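PDB 4LQC: TcpB, which belongs to the Toll/interleukin-1 receptor (TIR) domain proteins of Brucella melitensis and folds as a parallel beta sheet flanked by helices. Local coordinates for residues B[6-12]-B[60-66]; B[81-85]-B[111-117]; B[12-18]-B[38-43]. The protein carries 2 engineered substitutions. The contacts are given in a common frame with arbitrary orientation. Residue numbers count along the deposited sequence, not the author numbering.

Contact 1: residues B[6-12]-B[60-66]; sequences EYDFFIA and SKFGIVV. Engineered in segment 6-12: Ala12 (natural residue Ser).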
loop_
_atom_site.group_PDB
_atom_site.type_symbol
_atom_site.label_atom_id
_atom_site.label_comp_id
_atom_site.label_asym_id
_atom_site.label_seq_id
_atom_site.Cartn_x
_atom_site.Cartn_y
_atom_site.Cartn_z
ATOM N N GLU B 6 31.299 -10.121 -3.372
ATOM C CA GLU B 6 30.130 -9.871 -2.520
ATOM C C GLU B 6 29.267 -8.729 -3.029
ATOM O O GLU B 6 29.742 -7.607 -3.201
ATOM C CB GLU B 6 30.524 -9.553 -1.070
ATOM C CG GLU B 6 29.293 -9.285 -0.173
ATOM C CD GLU B 6 29.595 -8.510 1.107
ATOM O OE1 GLU B 6 30.378 -7.535 1.044
ATOM O OE2 GLU B 6 29.033 -8.870 2.174
ATOM N N TYR B 7 27.983 -9.007 -3.230
ATOM C CA TYR B 7 27.045 -8.001 -3.734
ATOM C C TYR B 7 26.519 -7.079 -2.652
ATOM O O TYR B 7 26.710 -7.333 -1.467
ATOM C CB TYR B 7 25.866 -8.688 -4.412
ATOM C CG TYR B 7 26.112 -8.992 -5.866
ATOM C CD1 TYR B 7 27.390 -9.303 -6.333
ATOM C CD2 TYR B 7 25.074 -8.957 -6.777
ATOM C CE1 TYR B 7 27.615 -9.582 -7.683
ATOM C CE2 TYR B 7 25.289 -9.227 -8.119
ATOM C CZ TYR B 7 26.554 -9.534 -8.568
ATOM O OH TYR B 7 26.735 -9.792 -9.906
ATOM N N ASP B 8 25.841 -6.012 -3.071
ATOM C CA ASP B 8 25.199 -5.086 -2.146
ATOM C C ASP B 8 23.825 -5.585 -1.678
ATOM O O ASP B 8 23.517 -5.527 -0.491
ATOM C CB ASP B 8 25.075 -3.695 -2.774
ATOM C CG ASP B 8 26.389 -3.200 -3.358
ATOM O OD1 ASP B 8 27.340 -3.006 -2.574
ATOM O OD2 ASP B 8 26.471 -2.995 -4.594
ATOM N N PHE B 9 23.004 -6.080 -2.600
ATOM C CA PHE B 9 21.652 -6.525 -2.246
ATOM C C PHE B 9 21.263 -7.808 -2.961
ATOM O O PHE B 9 21.705 -8.052 -4.087
ATOM C CB PHE B 9 20.627 -5.477 -2.652
ATOM C CG PHE B 9 20.828 -4.154 -2.010
ATOM C CD1 PHE B 9 20.434 -3.945 -0.696
ATOM C CD2 PHE B 9 21.387 -3.102 -2.720
ATOM C CE1 PHE B 9 20.612 -2.718 -0.089
ATOM C CE2 PHE B 9 21.564 -1.864 -2.123
ATOM C CZ PHE B 9 21.177 -1.672 -0.803
ATOM N N PHE B 10 20.432 -8.626 -2.318
ATOM C CA PHE B 10 19.600 -9.566 -3.066
ATOM C C PHE B 10 18.180 -9.102 -2.818
ATOM O O PHE B 10 17.908 -8.470 -1.787
ATOM C CB PHE B 10 19.810 -11.027 -2.651
ATOM C CG PHE B 10 19.356 -11.352 -1.241
ATOM C CD1 PHE B 10 18.111 -11.940 -1.009
ATOM C CD2 PHE B 10 20.177 -11.086 -0.155
ATOM C CE1 PHE B 10 17.700 -12.246 0.271
ATOM C CE2 PHE B 10 19.770 -11.391 1.133
ATOM C CZ PHE B 10 18.526 -11.965 1.347
ATOM N N ILE B 11 17.283 -9.373 -3.763
ATOM C CA ILE B 11 15.886 -8.976 -3.590
ATOM C C ILE B 11 14.912 -10.142 -3.731
ATOM O O ILE B 11 14.650 -10.632 -4.836
ATOM C CB ILE B 11 15.499 -7.782 -4.488
ATOM C CG1 ILE B 11 14.031 -7.442 -4.305
ATOM C CG2 ILE B 11 15.799 -8.077 -5.931
ATOM C CD1 ILE B 11 13.689 -6.014 -4.700
ATOM N N ALA B 12 14.418 -10.594 -2.576
ATOM C CA ALA B 12 13.448 -11.672 -2.485
ATOM C C ALA B 12 12.049 -11.138 -2.759
ATOM O O ALA B 12 11.650 -10.119 -2.210
ATOM C CB ALA B 12 13.504 -12.313 -1.097
ATOM N N SER B 60 25.531 -11.391 -0.034
ATOM C CA SER B 60 25.216 -9.972 -0.165
ATOM C C SER B 60 25.303 -9.232 1.165
ATOM O O SER B 60 25.169 -9.842 2.229
ATOM C CB SER B 60 23.815 -9.782 -0.760
ATOM O OG SER B 60 23.587 -10.652 -1.863
ATOM N N LYS B 61 25.519 -7.916 1.112
ATOM C CA LYS B 61 25.538 -7.119 2.337
ATOM C C LYS B 61 24.142 -7.064 2.934
ATOM O O LYS B 61 23.969 -7.300 4.129
ATOM C CB LYS B 61 26.070 -5.694 2.104
ATOM C CG LYS B 61 27.561 -5.620 1.777
ATOM C CD LYS B 61 28.047 -4.172 1.665
ATOM C CE LYS B 61 28.925 -3.947 0.432
ATOM N NZ LYS B 61 30.064 -4.921 0.325
ATOM N N PHE B 62 23.148 -6.781 2.096
ATOM C CA PHE B 62 21.782 -6.587 2.570
ATOM C C PHE B 62 20.729 -7.428 1.853
ATOM O O PHE B 62 20.930 -7.873 0.736
ATOM C CB PHE B 62 21.407 -5.111 2.483
ATOM C CG PHE B 62 22.109 -4.259 3.495
ATOM C CD1 PHE B 62 21.670 -4.225 4.810
ATOM C CD2 PHE B 62 23.217 -3.507 3.139
ATOM C CE1 PHE B 62 22.315 -3.436 5.745
ATOM C CE2 PHE B 62 23.871 -2.725 4.067
ATOM C CZ PHE B 62 23.421 -2.682 5.367
ATOM N N GLY B 63 19.604 -7.641 2.524
ATOM C CA GLY B 63 18.479 -8.336 1.938
ATOM C C GLY B 63 17.254 -7.439 1.842
ATOM O O GLY B 63 16.844 -6.793 2.816
ATOM N N ILE B 64 16.688 -7.380 0.642
ATOM C CA ILE B 64 15.434 -6.689 0.413
ATOM C C ILE B 64 14.353 -7.745 0.266
ATOM O O ILE B 64 14.508 -8.716 -0.474
ATOM C CB ILE B 64 15.479 -5.840 -0.875
ATOM C CG1 ILE B 64 16.614 -4.809 -0.810
ATOM C CG2 ILE B 64 14.161 -5.121 -1.085
ATOM C CD1 ILE B 64 16.799 -4.031 -2.104
ATOM N N VAL B 65 13.265 -7.570 0.991
ATOM C CA VAL B 65 12.116 -8.445 0.843
ATOM C C VAL B 65 10.926 -7.575 0.459
ATOM O O VAL B 65 10.522 -6.681 1.208
ATOM C CB VAL B 65 11.790 -9.153 2.148
ATOM C CG1 VAL B 65 10.757 -10.230 1.903
ATOM C CG2 VAL B 65 13.045 -9.752 2.755
ATOM N N VAL B 66 10.381 -7.825 -0.721
ATOM C CA VAL B 66 9.225 -7.093 -1.193
ATOM C C VAL B 66 7.953 -7.654 -0.559
ATOM O O VAL B 66 7.431 -8.680 -1.001
ATOM C CB VAL B 66 9.147 -7.182 -2.714
ATOM C CG1 VAL B 66 8.031 -6.285 -3.255
ATOM C CG2 VAL B 66 10.477 -6.785 -3.294
#
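Ser60 opens the pairing against Tyr7, with Ser60 CA 3.3 Å from Tyr7 O; its hydroxyl is bonded to Gly56 O in the preceding helix. At Lys61 the chain turns a corner, as it does at Asp8 across from it. The Lys61 amide donates to Tyr7 O (2.9 Å), and its ammonium makes a salt bridge with Glu6, NZ to OE1 2.7 Å. Phe62 N then bonds to Asp8 O at 2.9 Å and Phe62 O takes Phe10 N at 3.2 Å, so Phe62 straddles Phe9, whose CD1 lies 3.5 Å from Phe62 CB. Strands 9-12 and 62-66 run parallel at 22°, neighbours in the five-stranded parallel sheet of the TIR domain, with 7-14 between 36-43 and 60-68. Gly63 lets Phe10 fold over the backbone: its CA sits over the ring face in a CH-pi contact, 3.9 Å from the centroid, where a CB would clash. Ile64 bonds both ways, N to Phe10 O (2.9 Å) and O to Ala12 N (2.8 Å), and packs its CG2 3.8 Å from Ile11 CD1, on the face covered by helix 18-31. Val65 lies beside the engineered Ala12. Val66 N reaches Ala12 O at 3.0 Å while Val66 CG2 touches Ile11 CD1 at 3.6 Å.

Contact 2: residues B[81-85]-B[111-117]; sequences LDGLT and SPSLADK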
loop_
_atom_site.group_PDB
_atom_site.type_symbol
_atom_site.label_atom_id
_atom_site.label_comp_id
_atom_site.label_asym_id
_atom_site.label_seq_id
_atom_site.Cartn_x
_atom_site.Cartn_y
_atom_site.Cartn_z
ATOM N N LEU B 81 8.427 -15.391 9.102
ATOM C CA LEU B 81 8.051 -13.984 8.874
ATOM C C LEU B 81 8.564 -13.124 10.022
ATOM O O LEU B 81 9.217 -12.096 9.818
ATOM C CB LEU B 81 6.532 -13.811 8.769
ATOM C CG LEU B 81 5.833 -14.322 7.512
ATOM C CD1 LEU B 81 4.368 -13.937 7.571
ATOM C CD2 LEU B 81 6.483 -13.752 6.243
ATOM N N ASP B 82 8.255 -13.565 11.239
ATOM C CA ASP B 82 8.741 -12.907 12.435
ATOM C C ASP B 82 10.262 -12.849 12.447
ATOM O O ASP B 82 10.834 -11.907 13.004
ATOM C CB ASP B 82 8.243 -13.634 13.682
ATOM C CG ASP B 82 6.739 -13.595 13.814
ATOM O OD1 ASP B 82 6.088 -12.806 13.082
ATOM O OD2 ASP B 82 6.203 -14.340 14.664
ATOM N N GLY B 83 10.903 -13.853 11.834
ATOM C CA GLY B 83 12.356 -13.945 11.769
ATOM C C GLY B 83 13.016 -12.866 10.920
ATOM O O GLY B 83 14.158 -12.479 11.169
ATOM N N LEU B 84 12.294 -12.376 9.919
ATOM C CA LEU B 84 12.779 -11.301 9.065
ATOM C C LEU B 84 13.103 -10.050 9.884
ATOM O O LEU B 84 13.879 -9.193 9.448
ATOM C CB LEU B 84 11.712 -10.964 8.015
ATOM C CG LEU B 84 11.398 -12.086 7.019
ATOM C CD1 LEU B 84 10.407 -11.616 5.972
ATOM C CD2 LEU B 84 12.667 -12.590 6.345
ATOM N N THR B 85 12.514 -9.957 11.078
ATOM C CA THR B 85 12.680 -8.778 11.936
ATOM C C THR B 85 13.860 -8.904 12.907
ATOM O O THR B 85 14.186 -7.959 13.622
ATOM C CB THR B 85 11.405 -8.477 12.774
ATOM O OG1 THR B 85 11.157 -9.558 13.681
ATOM C CG2 THR B 85 10.192 -8.295 11.880
ATOM N N SER B 111 1.932 -11.138 10.335
ATOM C CA SER B 111 2.975 -10.967 11.344
ATOM C C SER B 111 2.938 -9.597 11.990
ATOM O O SER B 111 3.354 -8.616 11.372
ATOM C CB SER B 111 4.360 -11.169 10.738
ATOM O OG SER B 111 5.341 -10.599 11.589
ATOM N N PRO B 112 2.446 -9.534 13.241
ATOM C CA PRO B 112 2.424 -8.302 14.031
ATOM C C PRO B 112 3.800 -7.663 14.173
ATOM O O PRO B 112 3.899 -6.440 14.113
ATOM C CB PRO B 112 1.887 -8.782 15.388
ATOM C CG PRO B 112 0.940 -9.862 15.019
ATOM C CD PRO B 112 1.611 -10.584 13.862
ATOM N N SER B 113 4.848 -8.462 14.351
ATOM C CA SER B 113 6.199 -7.908 14.474
ATOM C C SER B 113 6.665 -7.225 13.184
ATOM O O SER B 113 7.285 -6.160 13.214
ATOM C CB SER B 113 7.187 -8.988 14.902
ATOM O OG SER B 113 6.876 -10.212 14.268
ATOM N N LEU B 114 6.347 -7.830 12.049
ATOM C CA LEU B 114 6.658 -7.226 10.762
ATOM C C LEU B 114 5.838 -5.942 10.548
ATOM O O LEU B 114 6.311 -4.984 9.942
ATOM C CB LEU B 114 6.352 -8.235 9.664
ATOM C CG LEU B 114 7.163 -8.206 8.382
ATOM C CD1 LEU B 114 8.637 -7.968 8.666
ATOM C CD2 LEU B 114 6.968 -9.537 7.699
ATOM N N ALA B 115 4.610 -5.927 11.060
ATOM C CA ALA B 115 3.694 -4.807 10.838
ATOM C C ALA B 115 4.091 -3.566 11.642
ATOM O O ALA B 115 3.685 -2.429 11.319
ATOM C CB ALA B 115 2.259 -5.214 11.163
ATOM N N ASP B 116 4.880 -3.790 12.690
ATOM C CA ASP B 116 5.325 -2.701 13.541
ATOM C C ASP B 116 6.765 -2.300 13.257
ATOM O O ASP B 116 7.198 -1.214 13.652
ATOM C CB ASP B 116 5.146 -3.073 15.013
ATOM C CG ASP B 116 3.687 -3.202 15.396
ATOM O OD1 ASP B 116 2.854 -2.516 14.757
ATOM O OD2 ASP B 116 3.373 -3.987 16.321
ATOM N N LYS B 117 7.493 -3.175 12.569
ATOM C CA LYS B 117 8.846 -2.875 12.128
ATOM C C LYS B 117 8.836 -1.843 11.003
ATOM O O LYS B 117 8.294 -2.078 9.917
ATOM C CB LYS B 117 9.552 -4.142 11.668
ATOM C CG LYS B 117 11.008 -3.932 11.300
ATOM C CD LYS B 117 11.546 -5.118 10.509
ATOM C CE LYS B 117 12.939 -4.846 9.987
ATOM N NZ LYS B 117 13.544 -6.096 9.400
HETATM O O HOH W 1 4.945 -11.502 15.012
#
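Polar contacts gather at the start of helix 112-116. Ser111 is its N-cap: Ser111 OG accepts from Leu114 N at 3.0 Å and donates to Asp82 OD1 at 2.8 Å, so one hydroxyl caps one helix and ties it to Asp82 of helix 78-83. A water extends this link, donating to Asp82 OD1 (2.6 Å) and bonding to Ser113 OG (2.4 Å). At the other end of 111-117, the extended Lys117 side chain runs back to segment 81-85, where NZ makes a weak hydrogen bond to Leu84 O (3.1 Å); NZ also bonds to Ile95 O on strand 95-100.

Apolar packing fills the space between these two polar ends. Thr85 CG2 lies 3.6 Å from Leu114 CD1 and 3.7 Å from Lys117 CD, while Thr85 OG1 turns back on its own segment in a very short bond to Asp82 O (2.5 Å). Leu81 CB meets Ser111 CB at 3.9 Å, and Leu84 CB approaches Leu114 CD1 at 4.3 Å; Leu81 and Leu84 also pack against helix 49-57.

With two charged side chains joined to neutral partners rather than to each other, this helix-to-helix junction of the TIR domain has one firm hydrogen bond, a water link and a weak lysine bond flanking a small apolar patch.

Contact 3: residues B[12-18]-B[38-43]; sequences AHAIEDK and YDAYTL. Engineered in segment 12-18: Ala12 (natural residue Ser), Ile15 (natural residue Ser).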
loop_
_atom_site.group_PDB
_atom_site.type_symbol
_atom_site.label_atom_id
_atom_site.label_comp_id
_atom_site.label_asym_id
_atom_site.label_seq_id
_atom_site.Cartn_x
_atom_site.Cartn_y
_atom_site.Cartn_z
ATOM N N ALA B 12 14.418 -10.594 -2.576
ATOM C CA ALA B 12 13.448 -11.672 -2.485
ATOM C C ALA B 12 12.049 -11.138 -2.759
ATOM O O ALA B 12 11.650 -10.119 -2.210
ATOM C CB ALA B 12 13.504 -12.313 -1.097
ATOM N N HIS B 13 11.295 -11.839 -3.596
ATOM C CA HIS B 13 10.012 -11.323 -4.043
ATOM C C HIS B 13 9.152 -12.469 -4.536
ATOM O O HIS B 13 9.668 -13.524 -4.920
ATOM C CB HIS B 13 10.261 -10.387 -5.210
ATOM C CG HIS B 13 11.004 -11.033 -6.336
ATOM N ND1 HIS B 13 12.363 -11.265 -6.294
ATOM C CD2 HIS B 13 10.580 -11.508 -7.531
ATOM C CE1 HIS B 13 12.744 -11.847 -7.419
ATOM N NE2 HIS B 13 11.681 -12.007 -8.186
ATOM N N ALA B 14 7.843 -12.268 -4.518
ATOM C CA ALA B 14 6.933 -13.208 -5.146
ATOM C C ALA B 14 7.070 -13.067 -6.660
ATOM O O ALA B 14 7.384 -11.989 -7.164
ATOM C CB ALA B 14 5.506 -12.925 -4.706
ATOM N N ILE B 15 6.852 -14.145 -7.397
ATOM C CA ILE B 15 6.990 -14.060 -8.844
ATOM C C ILE B 15 6.042 -13.033 -9.452
ATOM O O ILE B 15 6.394 -12.351 -10.409
ATOM C CB ILE B 15 6.777 -15.421 -9.534
ATOM C CG1 ILE B 15 6.875 -15.250 -11.059
ATOM C CG2 ILE B 15 5.443 -16.033 -9.119
ATOM C CD1 ILE B 15 6.803 -16.543 -11.836
ATOM N N GLU B 16 4.854 -12.898 -8.870
ATOM C CA GLU B 16 3.832 -12.012 -9.411
ATOM C C GLU B 16 4.313 -10.573 -9.450
ATOM O O GLU B 16 3.815 -9.770 -10.237
ATOM C CB GLU B 16 2.543 -12.109 -8.592
ATOM C CG GLU B 16 1.771 -13.409 -8.781
ATOM C CD GLU B 16 2.185 -14.489 -7.800
ATOM O OE1 GLU B 16 3.096 -14.242 -6.970
ATOM O OE2 GLU B 16 1.601 -15.599 -7.844
ATOM N N ASP B 17 5.283 -10.260 -8.590
ATOM C CA ASP B 17 5.860 -8.920 -8.501
ATOM C C ASP B 17 7.092 -8.766 -9.389
ATOM O O ASP B 17 7.604 -7.658 -9.555
ATOM C CB ASP B 17 6.295 -8.635 -7.062
ATOM C CG ASP B 17 5.132 -8.465 -6.116
ATOM O OD1 ASP B 17 4.220 -7.656 -6.417
ATOM O OD2 ASP B 17 5.137 -9.137 -5.059
ATOM N N LYS B 18 7.568 -9.879 -9.942
ATOM C CA LYS B 18 8.897 -9.943 -10.553
ATOM C C LYS B 18 9.098 -8.990 -11.709
ATOM O O LYS B 18 10.156 -8.359 -11.825
ATOM C CB LYS B 18 9.215 -11.360 -11.019
ATOM C CG LYS B 18 10.630 -11.541 -11.539
ATOM C CD LYS B 18 10.917 -12.997 -11.802
ATOM C CE LYS B 18 12.376 -13.188 -12.191
ATOM N NZ LYS B 18 13.075 -14.211 -11.348
ATOM N N TYR B 38 18.895 -10.984 -8.146
ATOM C CA TYR B 38 17.480 -10.831 -8.439
ATOM C C TYR B 38 16.853 -12.134 -8.923
ATOM O O TYR B 38 15.961 -12.680 -8.268
ATOM C CB TYR B 38 17.358 -9.695 -9.463
ATOM C CG TYR B 38 16.131 -9.601 -10.330
ATOM C CD1 TYR B 38 14.855 -9.746 -9.810
ATOM C CD2 TYR B 38 16.261 -9.262 -11.671
ATOM C CE1 TYR B 38 13.739 -9.613 -10.625
ATOM C CE2 TYR B 38 15.174 -9.130 -12.480
ATOM C CZ TYR B 38 13.908 -9.301 -11.963
ATOM O OH TYR B 38 12.814 -9.158 -12.798
ATOM N N ASP B 39 17.345 -12.646 -10.049
ATOM C CA ASP B 39 16.724 -13.800 -10.709
ATOM C C ASP B 39 16.555 -15.058 -9.852
ATOM O O ASP B 39 15.551 -15.760 -9.997
ATOM C CB ASP B 39 17.473 -14.177 -11.991
ATOM C CG ASP B 39 16.895 -15.413 -12.651
ATOM O OD1 ASP B 39 15.782 -15.332 -13.201
ATOM O OD2 ASP B 39 17.543 -16.473 -12.616
ATOM N N ALA B 40 17.530 -15.344 -8.986
ATOM C CA ALA B 40 17.522 -16.574 -8.185
ATOM C C ALA B 40 16.758 -16.422 -6.885
ATOM O O ALA B 40 16.702 -17.341 -6.068
ATOM C CB ALA B 40 18.960 -17.059 -7.902
ATOM N N TYR B 41 16.168 -15.252 -6.687
ATOM C CA TYR B 41 15.485 -14.978 -5.438
ATOM C C TYR B 41 13.993 -14.792 -5.617
ATOM O O TYR B 41 13.339 -14.146 -4.808
ATOM C CB TYR B 41 16.148 -13.797 -4.724
ATOM C CG TYR B 41 17.531 -14.196 -4.275
ATOM C CD1 TYR B 41 17.707 -14.934 -3.110
ATOM C CD2 TYR B 41 18.648 -13.905 -5.041
ATOM C CE1 TYR B 41 18.956 -15.340 -2.709
ATOM C CE2 TYR B 41 19.914 -14.305 -4.638
ATOM C CZ TYR B 41 20.054 -15.025 -3.476
ATOM O OH TYR B 41 21.295 -15.443 -3.063
ATOM N N THR B 42 13.455 -15.382 -6.673
ATOM C CA THR B 42 12.013 -15.453 -6.813
ATOM C C THR B 42 11.486 -16.513 -5.862
ATOM O O THR B 42 11.992 -17.638 -5.813
ATOM C CB THR B 42 11.593 -15.810 -8.243
ATOM O OG1 THR B 42 12.059 -14.802 -9.144
ATOM C CG2 THR B 42 10.093 -15.893 -8.333
ATOM N N LEU B 43 10.473 -16.152 -5.090
ATOM C CA LEU B 43 9.921 -17.074 -4.110
ATOM C C LEU B 43 8.657 -17.688 -4.671
ATOM O O LEU B 43 7.775 -16.977 -5.172
ATOM C CB LEU B 43 9.616 -16.330 -2.813
ATOM C CG LEU B 43 10.884 -15.751 -2.188
ATOM C CD1 LEU B 43 10.551 -14.547 -1.315
ATOM C CD2 LEU B 43 11.612 -16.827 -1.401
#
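Lys18 makes the most striking polar contact: its ammonium NZ donates to Thr42 OG1 in a very short hydrogen bond of 2.5 Å. The same NZ forms a longer, weak salt bridge with Asp39 OD1 at 3.5 Å, so the extended side chain crosses from the start of helix 18-31 to the far segment. Its backbone is held too, since Tyr38 OH donates to Lys18 O at 2.9 Å, and the hydroxyl also lies 3.5 Å from Lys18 CG. Between the strands, Leu43 N bonds to His13 O at 2.8 Å, whereas the bond from His13 N to Tyr41 O is weak at 3.3 Å.

These parallel bridges, His13 with Thr42 and Ala14 with Leu43, join the two strands of a beta-alpha-beta unit. Strand 7-14 leads through helix 18-31 into strand 36-43, which lies at the edge of the chain's TIR-domain sheet; the contact therefore brings the carboxyl ends of both strands together near the start of their connecting helix.

His13 takes chi1 near +56°, which lays the ring against Thr42. Thr42 CA lies over the ring face in a CH-pi contact, 4.0 Å from its centroid, while the ring edge faces Tyr38 O, with His13 CE1 3.4 Å from that oxygen. ND1 is bonded within its own strand, to Ile11 O. The His13 and Tyr38 rings meet obliquely, and Val22 of helix 18-31 touches both. Further out, the two engineered residues pack against the same strand: Ala12 CB lies 3.7 Å from Leu43 CD1, and Ile15 CB lies 3.6 Å from Thr42 CG2.

How the contacts relate
Starting at the N terminus, strand 7-14 enters contact 1 and, at its carboxyl end, contact 3; the two share Ala12. Contact 3 closes first, when the chain returns from helix 18-31 along strand 36-43. Contact 1 closes later, after helix 49-57, when strand 60-68 takes the other flank of 7-14, so contact 3 is nested inside its loop. The two touch directly, with Tyr41 packed against Phe10. Contact 2 follows in series: the chain leaves helix 78-83, crosses strand 95-100 and returns at helix 112-116. It joins helices 78-83 and 112-116 rather than sheet strands, and its centre lies about 18 Å from that of contact 1 and about 20 Å from that of contact 3.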